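PDB 5G0A: transaminase from Bacillus megaterium, which catalyses S-selective, pyridoxal-5'-phosphate-dependent transfer of amino groups as an omega-transaminase of the class-III aminotransferase family. Local coordinates for the interface of chains A and B. Residues are numbered along the deposited sequence; one frame, centred on the assembly and turned at random. Chains: chain A/B, Transaminase.

Contact 1: the interface of chains A and B. Residues chain A 120, 122-123, 151-152; chain B 119-120, 123, 152, 329.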
ATOM      1  N   THR A 120      12.919   5.182 -22.343  1.00 21.24           N
ATOM      2  CA  THR A 120      11.492   5.227 -22.715  1.00 21.33           C
ATOM      3  C   THR A 120      10.720   6.327 -21.982  1.00 20.16           C
ATOM      4  O   THR A 120      11.209   6.869 -20.996  1.00 19.46           O
ATOM      5  CB  THR A 120      10.796   3.872 -22.428  1.00 22.03           C
ATOM      6  OG1 THR A 120      10.661   3.700 -21.007  1.00 21.81           O
ATOM      7  CG2 THR A 120      11.586   2.702 -23.046  1.00 21.03           C
ATOM      8  N   SER A 122       7.940   5.899 -20.295  1.00 20.87           N
ATOM      9  CA  SER A 122       7.543   5.364 -18.966  1.00 20.74           C
ATOM     10  C   SER A 122       8.687   5.511 -18.001  1.00 20.97           C
ATOM     11  O   SER A 122       8.495   5.915 -16.842  1.00 21.44           O
ATOM     12  CB  SER A 122       7.110   3.878 -19.066  1.00 20.78           C
ATOM     13  OG  SER A 122       5.884   3.795 -19.764  1.00 21.30           O
ATOM     14  N   GLU A 123       9.905   5.212 -18.461  1.00 20.44           N
ATOM     15  CA  GLU A 123      11.068   5.386 -17.613  1.00 20.33           C
ATOM     16  C   GLU A 123      11.249   6.871 -17.243  1.00 20.37           C
ATOM     17  O   GLU A 123      11.668   7.184 -16.124  1.00 21.42           O
ATOM     18  CB  GLU A 123      12.341   4.826 -18.263  1.00 21.79           C
ATOM     19  CG  GLU A 123      12.408   3.286 -18.234  1.00 22.25           C
ATOM     20  CD  GLU A 123      13.777   2.730 -18.584  1.00 23.98           C
ATOM     21  OE1 GLU A 123      14.611   3.459 -19.192  1.00 23.56           O
ATOM     22  OE2 GLU A 123      14.028   1.545 -18.273  1.00 25.30           O
ATOM     23  N   TRP A 151       3.307   2.674 -18.568  1.00 20.58           N
ATOM     24  CA  TRP A 151       2.799   1.346 -18.195  1.00 21.62           C
ATOM     25  C   TRP A 151       3.585   0.656 -17.081  1.00 22.35           C
ATOM     26  O   TRP A 151       3.112  -0.336 -16.510  1.00 22.32           O
ATOM     27  CB  TRP A 151       2.761   0.439 -19.454  1.00 20.10           C
ATOM     28  CG  TRP A 151       4.148   0.146 -19.965  1.00 21.18           C
ATOM     29  CD1 TRP A 151       4.885   0.916 -20.839  1.00 21.53           C
ATOM     30  CD2 TRP A 151       4.989  -0.952 -19.591  1.00 21.31           C
ATOM     31  NE1 TRP A 151       6.120   0.347 -21.034  1.00 21.50           N
ATOM     32  CE2 TRP A 151       6.212  -0.798 -20.290  1.00 20.74           C
ATOM     33  CE3 TRP A 151       4.833  -2.051 -18.740  1.00 22.96           C
ATOM     34  CZ2 TRP A 151       7.259  -1.715 -20.189  1.00 21.05           C
ATOM     35  CZ3 TRP A 151       5.897  -2.961 -18.615  1.00 22.12           C
ATOM     36  CH2 TRP A 151       7.097  -2.775 -19.326  1.00 22.60           C
ATOM     37  N   THR A 152       4.805   1.120 -16.811  1.00 23.09           N
ATOM     38  CA  THR A 152       5.640   0.473 -15.807  1.00 23.08           C
ATOM     39  C   THR A 152       5.044   0.750 -14.409  1.00 24.04           C
ATOM     40  O   THR A 152       4.182   1.625 -14.256  1.00 23.00           O
ATOM     41  CB  THR A 152       7.110   0.912 -15.926  1.00 23.95           C
ATOM     42  OG1 THR A 152       7.175   2.349 -15.973  1.00 22.92           O
ATOM     43  CG2 THR A 152       7.725   0.344 -17.219  1.00 22.85           C
TER
ATOM     44  N   SER B 119      12.334  -2.521 -23.906  1.00 21.45           N
ATOM     45  CA  SER B 119      13.580  -1.784 -24.219  1.00 21.32           C
ATOM     46  C   SER B 119      14.682  -1.895 -23.191  1.00 22.62           C
ATOM     47  O   SER B 119      15.822  -1.547 -23.492  1.00 24.14           O
ATOM     48  CB  SER B 119      13.302  -0.276 -24.465  1.00 22.51           C
ATOM     49  OG  SER B 119      12.489  -0.113 -25.609  1.00 22.66           O
ATOM     50  N   THR B 120      14.351  -2.343 -21.973  1.00 21.82           N
ATOM     51  CA  THR B 120      15.319  -2.395 -20.891  1.00 21.30           C
ATOM     52  C   THR B 120      15.100  -3.615 -19.982  1.00 21.04           C
ATOM     53  O   THR B 120      14.041  -4.240 -20.027  1.00 20.65           O
ATOM     54  CB  THR B 120      15.288  -1.122 -20.001  1.00 22.54           C
ATOM     55  OG1 THR B 120      14.068  -1.072 -19.236  1.00 21.73           O
ATOM     56  CG2 THR B 120      15.391   0.196 -20.839  1.00 22.03           C
ATOM     57  N   GLU B 123      12.254  -2.863 -17.562  1.00 21.47           N
ATOM     58  CA  GLU B 123      10.973  -3.090 -18.263  1.00 20.52           C
ATOM     59  C   GLU B 123      10.652  -4.578 -18.412  1.00 21.68           C
ATOM     60  O   GLU B 123       9.491  -4.974 -18.309  1.00 20.30           O
ATOM     61  CB  GLU B 123      10.945  -2.393 -19.619  1.00 22.65           C
ATOM     62  CG  GLU B 123      10.743  -0.869 -19.480  1.00 20.56           C
ATOM     63  CD  GLU B 123      10.492  -0.184 -20.813  1.00 22.29           C
ATOM     64  OE1 GLU B 123      10.764  -0.799 -21.869  1.00 24.76           O
ATOM     65  OE2 GLU B 123       9.982   0.961 -20.793  1.00 23.79           O
ATOM     66  N   THR B 152      12.843   0.731 -11.881  1.00 23.05           N
ATOM     67  CA  THR B 152      11.511   1.287 -12.102  1.00 22.81           C
ATOM     68  C   THR B 152      10.595   0.787 -10.967  1.00 24.06           C
ATOM     69  O   THR B 152      10.949  -0.165 -10.244  1.00 25.20           O
ATOM     70  CB  THR B 152      10.959   0.899 -13.504  1.00 21.51           C
ATOM     71  OG1 THR B 152      11.148  -0.507 -13.693  1.00 22.45           O
ATOM     72  CG2 THR B 152      11.715   1.629 -14.647  1.00 21.59           C
ATOM     73  N   SER B 329       3.769  -0.406 -24.931  1.00 22.14           N
ATOM     74  CA  SER B 329       5.027   0.283 -24.661  1.00 21.28           C
ATOM     75  C   SER B 329       5.499   0.787 -26.034  1.00 21.78           C
ATOM     76  O   SER B 329       5.638  -0.005 -26.966  1.00 21.90           O
ATOM     77  CB  SER B 329       6.044  -0.688 -24.046  1.00 22.84           C
ATOM     78  OG  SER B 329       7.352  -0.168 -24.176  1.00 22.11           O
TER
HETATM   79  O   HOH W   1       8.145   1.715 -22.501  1.00 23.56           O
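A:Thr120 and B:Thr120, extended in backbone (phi/psi -143/165° in chain A), each end a loop just before helix 121-136; A:Thr120 meets B:Glu123, and B:Thr120 meets A:Glu123, in the first turn of the partner's helix. This is the two-fold core of a class-III aminotransferase dimer, where the helix starts beside the phosphate-binding end of the pyridoxal-5'-phosphate pocket, to which Thr120 and Ser122 belong. The threonine hydroxyl works in two directions: A:Thr120 OG1 donates to the carboxylate oxygen OE2 of B:Glu123 at 2.8 Å, coming in from above the carboxylate plane, and accepts the backbone N-H of A:Glu123 at 3.1 Å, capping its own helix. With chi1 71° that hydroxyl lies between the backbone N and the carbonyl carbon, while A:Thr120 CG2, beside the backbone N, packs on B:Ser119 CB at 3.7 Å. Threonine suits the place because one branch is a hydroxyl and the other a methyl. The twin bond runs from B:Thr120 OG1 to A:Glu123 OE2, also 2.8 Å. Glutamate offers an oxygen to each chain: the outstretched B:Glu123 carries OE2 to A:Thr120, while OE1 takes the backbone N-H of B:Ser119, fixing the turn of the carboxylate. A:Glu123 OE2 and B:Glu123 OE2 stand 4.8 Å apart, a proximity of like charges that the threonine hydroxyls probably ease. The side chains of A:Trp151 and B:Glu123 cross nearly at right angles, with A:Trp151 CZ2 3.6 Å from B:Glu123 CD. Tryptophan brings a broad apolar ring with an N-H at its rim, where an in-plane water bonded to A:Trp151 NE1 at 2.9 Å also bonds to B:Glu123 OE2 and B:Ser329 OG. The methyl CG2 of A:Thr152 rests over the centre of one indole face, probably limiting its rotation, and touches B:Glu123 CG. Behind them, the hydroxyl of A:Ser122 receives the backbone N-H of A:Trp151, tying this loop to the helix.

Contact 2: the interface of chains A and B. Residues chain A 322-324; chain B 25-27, 30, 170.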
ATOM      1  N   LYS A 322      23.405  18.189  -4.731  1.00 27.79           N
ATOM      2  CA  LYS A 322      24.024  18.160  -3.389  1.00 30.64           C
ATOM      3  C   LYS A 322      24.155  16.757  -2.793  1.00 32.21           C
ATOM      4  O   LYS A 322      24.838  16.561  -1.774  1.00 33.02           O
ATOM      5  CB  LYS A 322      23.260  19.081  -2.432  1.00 30.74           C
ATOM      6  CG  LYS A 322      23.286  20.536  -2.885  1.00 30.42           C
ATOM      7  CD  LYS A 322      22.340  21.362  -2.049  1.00 32.96           C
ATOM      8  CE  LYS A 322      22.516  22.852  -2.307  1.00 34.47           C
ATOM      9  NZ  LYS A 322      21.547  23.552  -1.428  1.00 39.53           N
ATOM     10  N   HIS A 323      23.508  15.776  -3.421  1.00 29.77           N
ATOM     11  CA  HIS A 323      23.484  14.418  -2.890  1.00 30.66           C
ATOM     12  C   HIS A 323      24.071  13.400  -3.861  1.00 29.63           C
ATOM     13  O   HIS A 323      24.244  13.682  -5.052  1.00 30.92           O
ATOM     14  CB  HIS A 323      22.036  14.020  -2.569  1.00 32.55           C
ATOM     15  CG  HIS A 323      21.313  15.000  -1.696  1.00 35.55           C
ATOM     16  ND1 HIS A 323      20.632  16.091  -2.193  1.00 34.50           N
ATOM     17  CD2 HIS A 323      21.181  15.058  -0.350  1.00 39.33           C
ATOM     18  CE1 HIS A 323      20.108  16.776  -1.191  1.00 37.64           C
ATOM     19  NE2 HIS A 323      20.435  16.176  -0.063  1.00 40.35           N
ATOM     20  N   ARG A 324      24.348  12.205  -3.348  1.00 28.49           N
ATOM     21  CA  ARG A 324      24.713  11.080  -4.178  1.00 29.73           C
ATOM     22  C   ARG A 324      23.425  10.291  -4.446  1.00 29.75           C
ATOM     23  O   ARG A 324      22.805   9.774  -3.522  1.00 28.48           O
ATOM     24  CB  ARG A 324      25.754  10.220  -3.462  1.00 32.25           C
ATOM     25  CG  ARG A 324      27.067  10.944  -3.185  1.00 34.15           C
ATOM     26  CD  ARG A 324      28.022  10.019  -2.449  1.00 36.23           C
ATOM     27  NE  ARG A 324      29.408  10.489  -2.430  1.00 35.47           N
ATOM     28  CZ  ARG A 324      30.316  10.080  -1.539  1.00 37.88           C
ATOM     29  NH1 ARG A 324      29.978   9.228  -0.573  1.00 36.47           N
ATOM     30  NH2 ARG A 324      31.564  10.535  -1.601  1.00 37.39           N
TER
ATOM     31  N   PHE B  25      25.387   8.812  -8.275  1.00 29.76           N
ATOM     32  CA  PHE B  25      26.473   8.296  -7.414  1.00 31.06           C
ATOM     33  C   PHE B  25      27.505   9.308  -6.905  1.00 34.24           C
ATOM     34  O   PHE B  25      28.141   9.062  -5.890  1.00 37.49           O
ATOM     35  CB  PHE B  25      27.137   7.053  -8.024  1.00 31.72           C
ATOM     36  CG  PHE B  25      26.159   5.958  -8.313  1.00 31.39           C
ATOM     37  CD1 PHE B  25      25.684   5.148  -7.283  1.00 30.39           C
ATOM     38  CD2 PHE B  25      25.670   5.765  -9.611  1.00 32.36           C
ATOM     39  CE1 PHE B  25      24.743   4.152  -7.538  1.00 33.19           C
ATOM     40  CE2 PHE B  25      24.740   4.760  -9.869  1.00 30.54           C
ATOM     41  CZ  PHE B  25      24.273   3.961  -8.837  1.00 31.13           C
ATOM     42  N   SER B  26      27.635  10.437  -7.598  1.00 33.38           N
ATOM     43  CA  SER B  26      28.537  11.518  -7.207  1.00 34.19           C
ATOM     44  C   SER B  26      27.732  12.789  -6.968  1.00 32.59           C
ATOM     45  O   SER B  26      26.777  13.075  -7.675  1.00 31.80           O
ATOM     46  CB  SER B  26      29.565  11.822  -8.310  1.00 35.86           C
ATOM     47  OG  SER B  26      30.304  10.679  -8.705  1.00 39.97           O
ATOM     48  N   THR B  27      28.140  13.580  -5.985  1.00 29.98           N
ATOM     49  CA  THR B  27      27.633  14.928  -5.876  1.00 29.11           C
ATOM     50  C   THR B  27      28.263  15.738  -7.032  1.00 29.94           C
ATOM     51  O   THR B  27      29.285  15.337  -7.599  1.00 30.79           O
ATOM     52  CB  THR B  27      28.014  15.590  -4.529  1.00 31.61           C
ATOM     53  OG1 THR B  27      29.434  15.788  -4.498  1.00 30.24           O
ATOM     54  CG2 THR B  27      27.591  14.706  -3.323  1.00 28.97           C
ATOM     55  N   GLU B  30      31.953  16.854  -6.204  1.00 31.42           N
ATOM     56  CA  GLU B  30      33.015  15.862  -6.272  1.00 32.28           C
ATOM     57  C   GLU B  30      33.177  15.278  -7.680  1.00 31.41           C
ATOM     58  O   GLU B  30      34.152  14.586  -7.968  1.00 33.69           O
ATOM     59  CB  GLU B  30      32.783  14.761  -5.232  1.00 33.55           C
ATOM     60  CG  GLU B  30      31.696  13.749  -5.606  1.00 33.32           C
ATOM     61  CD  GLU B  30      31.337  12.818  -4.468  1.00 36.54           C
ATOM     62  OE1 GLU B  30      32.222  12.475  -3.649  1.00 36.83           O
ATOM     63  OE2 GLU B  30      30.155  12.437  -4.373  1.00 32.95           O
ATOM     64  N   GLY B 170      24.379  10.930   1.577  1.00 39.53           N
ATOM     65  CA  GLY B 170      25.234  12.086   1.778  1.00 41.00           C
ATOM     66  C   GLY B 170      26.608  11.900   1.172  1.00 41.91           C
ATOM     67  O   GLY B 170      26.971  10.809   0.723  1.00 42.27           O
TER
HETATM   68  O   HOH W   2      24.208  12.084  -7.440  1.00 31.65           O
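A:Arg324 reaches from the short strand 324-325 into a loop of chain B and forms a two-pronged salt bridge with B:Glu30 between subunits of the class-III aminotransferase. The guanidinium and carboxylate planes are 3° apart, so both bonds lie flat: A:Arg324 NE gives its N-H to B:Glu30 OE2 at 2.8 Å and A:Arg324 NH2 gives one to B:Glu30 OE1 at 2.9 Å, each on the syn lone pair and nearly straight. Arginine fits because its near-straight stem, with CD and NE each anti along the chain, presents NE and NH2 together to the carboxylate. B:Glu30 is held from behind, since OE2 also takes the backbone N-H of B:Thr27 at 2.8 Å on its anti lone pair. The aliphatic stem packs closely too, with A:Arg324 CG 3.5 Å from B:Phe25 O and A:Arg324 CD 3.4 Å from B:Gly170 O, both backbone carbonyl oxygens. Replacing A:Arg324 with an alanine would probably leave the carboxylate of B:Glu30 without its charged mate and open a gap beside B:Phe25 and B:Gly170. Packing is sparser towards A:Lys322 and A:His323, where the methyl of B:Thr27 meets backbone and the lysine and histidine side chains point away from B:Thr27 and B:Ser26. There the two backbones are joined through a water, which lies 2.9 Å from A:His323 O and 2.8 Å from B:Ser26 O.

About 26 Å separates the C-alpha centres of contact 1 and contact 2, which share no residue yet belong to the same two-fold interface, so each recurs with the chains exchanged. Contact 1 lies near the symmetry axis, built on the start of helix 121-136 beside the cofactor pocket; contact 2 lies farther out, where the segment running from the end of helix 314-321 into strand 324-325 meets the loop after helix 10-20 and B:Gly170. Through the two-fold, the stretch after helix 314-321 supplies both contacts, 322-324 to contact 2 and Ser329 to contact 1. Together they probably hold the subunits in register around the active sites.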